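PDB 5MLD: 8-demethyl-8-aminoriboflavin-5'-phosphate synthase from Streptomyces davawensis, which replaces the C-8 methyl group of FMN with an amino group taken from L-glutamate, a step in biosynthesis of the antibiotic roseoflavin. Local coordinates for residues Lys4-Asn9 against Glu77-Ala82; Glu33-Glu38 against Met192-Ser197; Glu52-Tyr57 against Lys65-Asp70. One frame throughout, in Å; residues are numbered along the deposited sequence.

Contact 1 of 3, residues Lys4-Asn9 against Glu77-Ala82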
# COMPACT_ATOMS: atom_id res chain seq x y z
N LYS A 4 26.84 -0.42 -16.18
CA LYS A 4 26.22 0.90 -16.29
C LYS A 4 25.06 1.00 -15.32
O LYS A 4 24.26 0.07 -15.20
CB LYS A 4 25.69 1.16 -17.72
CG LYS A 4 26.75 1.04 -18.79
CD LYS A 4 26.11 1.03 -20.16
CE LYS A 4 27.07 0.46 -21.19
NZ LYS A 4 27.40 1.43 -22.26
N ALA A 5 24.96 2.15 -14.66
CA ALA A 5 23.82 2.48 -13.81
C ALA A 5 23.05 3.63 -14.45
O ALA A 5 23.64 4.66 -14.79
CB ALA A 5 24.28 2.88 -12.41
N LEU A 6 21.75 3.45 -14.62
CA LEU A 6 20.88 4.47 -15.18
C LEU A 6 19.98 4.98 -14.06
O LEU A 6 19.25 4.20 -13.45
CB LEU A 6 20.05 3.90 -16.33
CG LEU A 6 19.07 4.91 -16.95
CD1 LEU A 6 19.83 6.12 -17.55
CD2 LEU A 6 18.20 4.22 -17.96
N ILE A 7 20.06 6.28 -13.78
CA ILE A 7 19.29 6.89 -12.69
C ILE A 7 18.24 7.78 -13.34
O ILE A 7 18.60 8.71 -14.07
CB ILE A 7 20.18 7.69 -11.74
CG1 ILE A 7 21.35 6.81 -11.25
CG2 ILE A 7 19.33 8.23 -10.58
CD1 ILE A 7 22.43 7.54 -10.44
N LEU A 8 16.97 7.51 -13.07
CA LEU A 8 15.87 8.27 -13.68
C LEU A 8 15.30 9.20 -12.63
O LEU A 8 14.63 8.75 -11.69
CB LEU A 8 14.78 7.35 -14.24
CG LEU A 8 15.26 6.32 -15.27
CD1 LEU A 8 14.08 5.48 -15.75
CD2 LEU A 8 15.96 7.02 -16.43
N ASN A 9 15.58 10.50 -12.75
CA ASN A 9 14.93 11.49 -11.90
C ASN A 9 13.52 11.71 -12.45
O ASN A 9 13.36 12.25 -13.55
CB ASN A 9 15.71 12.79 -11.87
CG ASN A 9 15.14 13.77 -10.89
OD1 ASN A 9 13.97 13.66 -10.53
ND2 ASN A 9 15.94 14.72 -10.44
N GLU A 77 15.78 1.96 -24.85
CA GLU A 77 17.06 1.35 -25.19
C GLU A 77 18.09 1.58 -24.08
O GLU A 77 18.88 0.69 -23.79
CB GLU A 77 17.57 1.88 -26.53
CG GLU A 77 18.80 1.15 -27.06
CD GLU A 77 18.66 -0.38 -27.06
OE1 GLU A 77 19.66 -1.05 -26.73
OE2 GLU A 77 17.57 -0.90 -27.39
N LYS A 78 18.09 2.77 -23.46
CA LYS A 78 18.97 2.99 -22.31
C LYS A 78 18.64 2.05 -21.16
O LYS A 78 19.54 1.55 -20.47
CB LYS A 78 18.90 4.45 -21.85
CG LYS A 78 19.55 5.42 -22.83
CD LYS A 78 19.75 6.81 -22.22
CE LYS A 78 20.56 7.68 -23.16
NZ LYS A 78 21.95 7.17 -23.31
N ILE A 79 17.35 1.80 -20.92
CA ILE A 79 16.96 0.89 -19.85
C ILE A 79 17.39 -0.53 -20.18
O ILE A 79 17.86 -1.27 -19.31
CB ILE A 79 15.45 0.98 -19.60
CG1 ILE A 79 15.07 2.38 -19.11
CG2 ILE A 79 15.01 -0.08 -18.63
CD1 ILE A 79 13.56 2.62 -19.11
N ARG A 80 17.25 -0.94 -21.44
CA ARG A 80 17.69 -2.27 -21.83
C ARG A 80 19.19 -2.43 -21.64
O ARG A 80 19.67 -3.52 -21.30
CB ARG A 80 17.33 -2.55 -23.28
CG ARG A 80 15.87 -2.80 -23.51
CD ARG A 80 15.66 -2.99 -25.00
NE ARG A 80 14.56 -3.89 -25.26
CZ ARG A 80 14.68 -5.22 -25.22
NH1 ARG A 80 15.85 -5.78 -24.94
NH2 ARG A 80 13.63 -5.98 -25.47
N GLU A 81 19.95 -1.37 -21.88
CA GLU A 81 21.40 -1.45 -21.78
C GLU A 81 21.93 -1.33 -20.36
O GLU A 81 23.06 -1.74 -20.10
CB GLU A 81 22.05 -0.37 -22.65
CG GLU A 81 21.74 -0.49 -24.13
CD GLU A 81 22.26 0.72 -24.91
OE1 GLU A 81 23.27 1.32 -24.47
OE2 GLU A 81 21.68 1.06 -25.96
N ALA A 82 21.16 -0.76 -19.44
CA ALA A 82 21.68 -0.49 -18.10
C ALA A 82 21.65 -1.75 -17.25
O ALA A 82 20.65 -2.47 -17.23
CB ALA A 82 20.87 0.62 -17.43
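L6 and A82 meet side chain to side chain, L6 CB lying 3.6 Å from A82 CB, where a largely buried strand meets the end of a helix. L6 is the main apolar side chain from the strand. Its CG stands anti to the backbone N (chi1 178°), and the branch CD2 then settles on the last helical turn: it packs 3.8 Å from I79 CG1 and also reaches the K78 backbone, its C atom, at 3.9 Å. The L6 and I79 side chains cross obliquely, an aliphatic contact without polar atoms. L8, two residues further on, adds a looser touch, L8 CD1 to I79 CD1 at 4.4 Å. K78 contributes the root of its side chain, CB standing 4.0 Å from L6 CD2; the remainder leads away, and its NZ forms a salt bridge with E40 on the neighbouring strand 38-43. At the exposed start of the strand, the aliphatic part of K4 passes the helix end, with CD 4.1 Å from E81 O, while K4 NZ and E81 OE1 lie near each other without touching. The strand and helix segments run at 137° to each other, their axes 8.6 Å apart at closest approach. A helix laid against a parallel sheet, its direction roughly reversed from that of the strands and followed by the adjacent parallel strand 84-92, is the layered alpha/beta architecture of the flavodoxin-like fold.

Contact 2 of 3, residues Glu33-Glu38 against Met192-Ser197; sequences EKEGIE and MVANTS
E35 and I37 both close on S197, one from each side of a glycine that turns the chain out of helix 20-34. E35 comes first. Its CG stands anti to the carbonyl carbon, and a bend at chi2 (-85°) turns CD toward segment 192-197 of helix 183-205, bringing it to 3.7 Å from S197 CB; nearer the backbone, E35 CG is 3.5 Å from S197 OG. The same CG touches V193 CG1 more loosely. At the tip, E35 OE2 accepts a bond from a water at 2.6 Å, and this water also donates to A194 O, making a bridge from carboxylate to helix backbone. The other oxygen, OE1, has its ionic partner one turn beyond S197, in a salt bridge with R201. G36 follows with positive phi and ends the helix in a Schellman motif, its N bonded back to E33 O. I37 then turns inward, and its CD1 lies 3.5 Å from S197 OG. Though apolar groups press on it from both neighbours, that hydroxyl is satisfied within its own helix: it donates to V193 O at 2.7 Å, while S197 N reaches the same oxygen from the opposite face of the carbonyl plane. Polar groups thus meet here with their bonding needs met in other directions: the serine presents a small, internally bonded surface to carbon atoms, and the one polar link between the two segments passes through water.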
# COMPACT_ATOMS: atom_id res chain seq x y z
N GLU A 33 30.49 5.82 -9.39
CA GLU A 33 31.70 5.97 -10.19
C GLU A 33 32.91 5.40 -9.46
O GLU A 33 33.80 4.81 -10.10
CB GLU A 33 31.92 7.44 -10.55
CG GLU A 33 30.82 8.04 -11.46
CD GLU A 33 30.76 7.44 -12.88
OE1 GLU A 33 31.69 6.71 -13.28
OE2 GLU A 33 29.79 7.73 -13.62
N LYS A 34 32.97 5.55 -8.12
CA LYS A 34 34.05 4.92 -7.35
C LYS A 34 33.99 3.40 -7.42
O LYS A 34 35.02 2.74 -7.28
CB LYS A 34 34.00 5.34 -5.88
CG LYS A 34 34.24 6.81 -5.58
CD LYS A 34 34.01 7.10 -4.11
CE LYS A 34 34.23 8.57 -3.76
NZ LYS A 34 35.63 9.03 -4.04
N GLU A 35 32.78 2.84 -7.59
CA GLU A 35 32.60 1.40 -7.79
C GLU A 35 33.00 0.95 -9.19
O GLU A 35 32.92 -0.25 -9.48
CB GLU A 35 31.14 1.00 -7.54
CG GLU A 35 30.69 1.04 -6.09
CD GLU A 35 31.02 -0.25 -5.33
OE1 GLU A 35 31.62 -1.17 -5.93
OE2 GLU A 35 30.67 -0.34 -4.14
N GLY A 36 33.39 1.86 -10.07
CA GLY A 36 33.66 1.48 -11.44
C GLY A 36 32.43 1.32 -12.29
O GLY A 36 32.50 0.72 -13.37
N ILE A 37 31.29 1.83 -11.85
CA ILE A 37 30.03 1.69 -12.57
C ILE A 37 29.70 3.04 -13.18
O ILE A 37 29.55 4.03 -12.46
CB ILE A 37 28.93 1.15 -11.66
CG1 ILE A 37 29.36 -0.23 -11.15
CG2 ILE A 37 27.59 1.10 -12.39
CD1 ILE A 37 28.32 -1.01 -10.46
N GLU A 38 29.66 3.09 -14.51
CA GLU A 38 29.41 4.33 -15.22
C GLU A 38 27.96 4.73 -15.04
O GLU A 38 27.06 3.90 -15.19
CB GLU A 38 29.73 4.18 -16.70
CG GLU A 38 31.07 3.52 -16.97
CD GLU A 38 31.37 3.39 -18.45
OE1 GLU A 38 30.42 3.19 -19.24
OE2 GLU A 38 32.55 3.52 -18.82
N MET A 192 22.83 1.39 -0.40
CA MET A 192 22.20 1.05 -1.66
C MET A 192 23.22 0.94 -2.78
O MET A 192 23.16 -0.00 -3.57
CB MET A 192 21.13 2.10 -2.00
CG MET A 192 20.30 1.78 -3.21
SD MET A 192 21.04 2.32 -4.76
CE MET A 192 21.43 4.03 -4.43
N VAL A 193 24.15 1.90 -2.86
CA VAL A 193 25.15 1.86 -3.93
C VAL A 193 26.05 0.63 -3.78
O VAL A 193 26.34 -0.08 -4.75
CB VAL A 193 25.96 3.16 -3.94
CG1 VAL A 193 27.16 3.03 -4.91
CG2 VAL A 193 25.06 4.30 -4.36
N ALA A 194 26.52 0.39 -2.56
CA ALA A 194 27.41 -0.75 -2.34
C ALA A 194 26.72 -2.06 -2.71
O ALA A 194 27.32 -2.92 -3.38
CB ALA A 194 27.88 -0.79 -0.89
N ASN A 195 25.46 -2.22 -2.32
CA ASN A 195 24.78 -3.50 -2.51
C ASN A 195 24.29 -3.70 -3.94
O ASN A 195 24.43 -4.79 -4.49
CB ASN A 195 23.61 -3.64 -1.52
CG ASN A 195 24.06 -3.83 -0.08
OD1 ASN A 195 25.22 -4.11 0.20
ND2 ASN A 195 23.11 -3.72 0.84
N THR A 196 23.72 -2.66 -4.57
CA THR A 196 23.34 -2.81 -5.98
C THR A 196 24.56 -3.07 -6.85
O THR A 196 24.49 -3.84 -7.81
CB THR A 196 22.61 -1.58 -6.52
OG1 THR A 196 23.41 -0.40 -6.32
CG2 THR A 196 21.29 -1.42 -5.79
N SER A 197 25.68 -2.42 -6.54
CA SER A 197 26.90 -2.63 -7.33
C SER A 197 27.39 -4.07 -7.22
O SER A 197 27.76 -4.69 -8.22
CB SER A 197 27.99 -1.66 -6.88
OG SER A 197 27.59 -0.32 -7.13
O HOH W 1 30.03 -2.83 -3.59

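Contact 3 of 3, residues Glu52-Tyr57 against Lys65-Asp70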
# COMPACT_ATOMS: atom_id res chain seq x y z
N GLU A 52 -0.55 8.03 -23.83
CA GLU A 52 -1.74 7.33 -24.30
C GLU A 52 -1.38 5.94 -24.82
O GLU A 52 -0.26 5.67 -25.25
CB GLU A 52 -2.45 8.13 -25.39
CG GLU A 52 -3.16 9.36 -24.86
CD GLU A 52 -3.61 10.31 -25.95
OE1 GLU A 52 -4.01 9.82 -27.04
OE2 GLU A 52 -3.58 11.54 -25.72
N TYR A 53 -2.38 5.06 -24.78
CA TYR A 53 -2.22 3.66 -25.13
C TYR A 53 -2.99 3.33 -26.40
O TYR A 53 -4.14 3.76 -26.58
CB TYR A 53 -2.72 2.74 -24.00
CG TYR A 53 -2.51 1.27 -24.32
CD1 TYR A 53 -3.45 0.55 -25.07
CD2 TYR A 53 -1.35 0.61 -23.91
CE1 TYR A 53 -3.26 -0.79 -25.37
CE2 TYR A 53 -1.16 -0.74 -24.21
CZ TYR A 53 -2.11 -1.42 -24.95
OH TYR A 53 -1.92 -2.75 -25.25
N TRP A 54 -2.38 2.53 -27.26
CA TRP A 54 -3.12 1.95 -28.37
C TRP A 54 -2.57 0.56 -28.64
O TRP A 54 -1.37 0.34 -28.53
CB TRP A 54 -3.03 2.82 -29.63
CG TRP A 54 -3.61 2.13 -30.84
CD1 TRP A 54 -4.90 2.23 -31.31
CD2 TRP A 54 -2.94 1.22 -31.70
NE1 TRP A 54 -5.06 1.44 -32.42
CE2 TRP A 54 -3.87 0.81 -32.69
CE3 TRP A 54 -1.63 0.72 -31.76
CZ2 TRP A 54 -3.53 -0.09 -33.70
CZ3 TRP A 54 -1.31 -0.17 -32.76
CH2 TRP A 54 -2.25 -0.56 -33.71
N ASP A 55 -3.48 -0.38 -28.95
CA ASP A 55 -3.17 -1.62 -29.66
C ASP A 55 -4.31 -1.92 -30.63
O ASP A 55 -5.26 -1.13 -30.75
CB ASP A 55 -2.90 -2.79 -28.69
CG ASP A 55 -4.10 -3.18 -27.84
OD1 ASP A 55 -5.25 -2.95 -28.25
OD2 ASP A 55 -3.86 -3.74 -26.73
N ASP A 56 -4.25 -3.07 -31.31
CA ASP A 56 -5.20 -3.34 -32.39
C ASP A 56 -6.64 -3.50 -31.92
O ASP A 56 -7.57 -3.38 -32.74
CB ASP A 56 -4.77 -4.60 -33.15
CG ASP A 56 -3.63 -4.32 -34.11
OD1 ASP A 56 -3.89 -3.66 -35.14
OD2 ASP A 56 -2.48 -4.76 -33.83
N TYR A 57 -6.88 -3.76 -30.63
CA TYR A 57 -8.25 -3.79 -30.15
C TYR A 57 -8.86 -2.41 -30.03
O TYR A 57 -10.08 -2.28 -29.90
CB TYR A 57 -8.31 -4.48 -28.78
CG TYR A 57 -7.76 -5.88 -28.79
CD1 TYR A 57 -8.54 -6.95 -29.23
CD2 TYR A 57 -6.48 -6.16 -28.35
CE1 TYR A 57 -8.04 -8.25 -29.23
CE2 TYR A 57 -5.97 -7.45 -28.35
CZ TYR A 57 -6.76 -8.49 -28.79
OH TYR A 57 -6.27 -9.78 -28.80
N LYS A 65 -2.47 9.46 -31.87
CA LYS A 65 -1.59 10.14 -30.93
C LYS A 65 -0.76 9.15 -30.11
O LYS A 65 0.44 9.37 -29.88
CB LYS A 65 -2.40 11.05 -30.01
CG LYS A 65 -1.56 11.89 -29.05
CD LYS A 65 -2.43 12.91 -28.32
CE LYS A 65 -1.60 13.78 -27.38
NZ LYS A 65 -1.22 13.10 -26.11
N ALA A 66 -1.38 8.05 -29.67
CA ALA A 66 -0.62 7.02 -28.96
C ALA A 66 0.48 6.43 -29.83
O ALA A 66 1.55 6.08 -29.32
CB ALA A 66 -1.55 5.92 -28.48
N ARG A 67 0.27 6.33 -31.14
CA ARG A 67 1.26 5.70 -32.01
C ARG A 67 2.35 6.66 -32.49
O ARG A 67 3.24 6.23 -33.22
CB ARG A 67 0.58 5.08 -33.24
CG ARG A 67 -0.23 3.83 -32.95
CD ARG A 67 -0.76 3.16 -34.22
NE ARG A 67 -1.49 4.08 -35.09
CZ ARG A 67 -2.79 4.35 -34.99
NH1 ARG A 67 -3.53 3.78 -34.04
NH2 ARG A 67 -3.36 5.20 -35.84
N ARG A 68 2.31 7.93 -32.10
CA ARG A 68 3.18 8.91 -32.72
C ARG A 68 4.65 8.65 -32.37
O ARG A 68 4.99 7.94 -31.42
CB ARG A 68 2.77 10.32 -32.30
CG ARG A 68 3.14 10.68 -30.87
CD ARG A 68 2.43 11.95 -30.44
NE ARG A 68 2.67 12.22 -29.03
CZ ARG A 68 3.78 12.79 -28.56
NH1 ARG A 68 4.76 13.15 -29.39
NH2 ARG A 68 3.92 12.99 -27.26
N GLU A 69 5.53 9.22 -33.18
CA GLU A 69 6.96 9.17 -32.90
C GLU A 69 7.28 10.01 -31.67
O GLU A 69 6.98 11.21 -31.65
CB GLU A 69 7.73 9.67 -34.12
CG GLU A 69 9.22 9.78 -33.95
CD GLU A 69 9.90 10.36 -35.18
OE1 GLU A 69 9.37 10.18 -36.30
OE2 GLU A 69 10.97 10.99 -35.03
N ASP A 70 7.87 9.41 -30.64
CA ASP A 70 8.26 10.15 -29.45
C ASP A 70 9.67 9.72 -29.07
O ASP A 70 10.41 9.13 -29.86
CB ASP A 70 7.20 9.95 -28.34
CG ASP A 70 7.21 8.53 -27.77
OD1 ASP A 70 7.91 7.66 -28.29
OD2 ASP A 70 6.49 8.29 -26.78
O HOH W 2 -4.26 7.97 -28.83
O HOH W 3 2.11 5.46 -26.61
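W54 and R67 form a cation-pi pair across two arms of the long loop between strand 38-43 and helix 72-81, the second arm opening with a type I beta turn from K65 to R68. The arginine comes in over one face of the indole. Its CZ lies 4.4 Å from the centroid of the five-membered ring and only 11° off the normal, while R67 CD sits over the six-membered ring in a CH-pi contact, 3.7 Å from its centroid. The guanidinium does not lie flat: its plane stands 74° from the ring, and NH1 points down onto the indole. NH1 also bonds to the carbonyl of W60, whose own ring completes the cluster by meeting both W54 and R67.

Beside this pair, A66 CB nestles against the first arm, 3.6 Å from W54 CB. K65 closes the other end with a salt bridge to E52, their side chains crossing at about a right angle. Two waters stitch the arms together, one joining E52 OE1 to A66 N and the other donating to both E52 O and A66 O. Further out, E50 shares K65 NZ, and R14 of the third subunit forms a salt bridge to E52 OE2, the oxygen that K65 also grips, which would favour a charged carboxylate. Y53 OH donates to D55 OD2, and D55 OD1 accepts from Y57 N in an Asx turn; R242 of the fourth subunit pairs with D55 OD1. The Y53 side chain, about 5 Å from a bound 8-demethyl-8-aminoriboflavin-5'-phosphate, packs on R13 of the third subunit, a residue important for positioning the donor glutamate, so the loop borders a ligand pocket. At the salt bridge itself, K65 NZ approaches E52 OE2 at 2.9 Å from above the carboxylate plane, 58° out of it.

Contact 2 is buried, contact 1 partly so with an exposed edge at K4 and E81, whereas contact 3 is a surface association inside one long loop, nested along the chain within the spans that both others close. Contacts 1 and 2 also touch: A5 N lies 2.8 Å from E38 O, a probable hydrogen bond between strand 4-9 and the start of strand 38-43. Chemistry follows position. Contact 1 packs hydrocarbon between sheet and helix; contact 2 mixes aliphatic packing with a water bridge; contact 3 relies on charge, an aromatic face and waters. Contact 2 borders one neighbouring subunit and contact 3 two, whereas none touches contact 1.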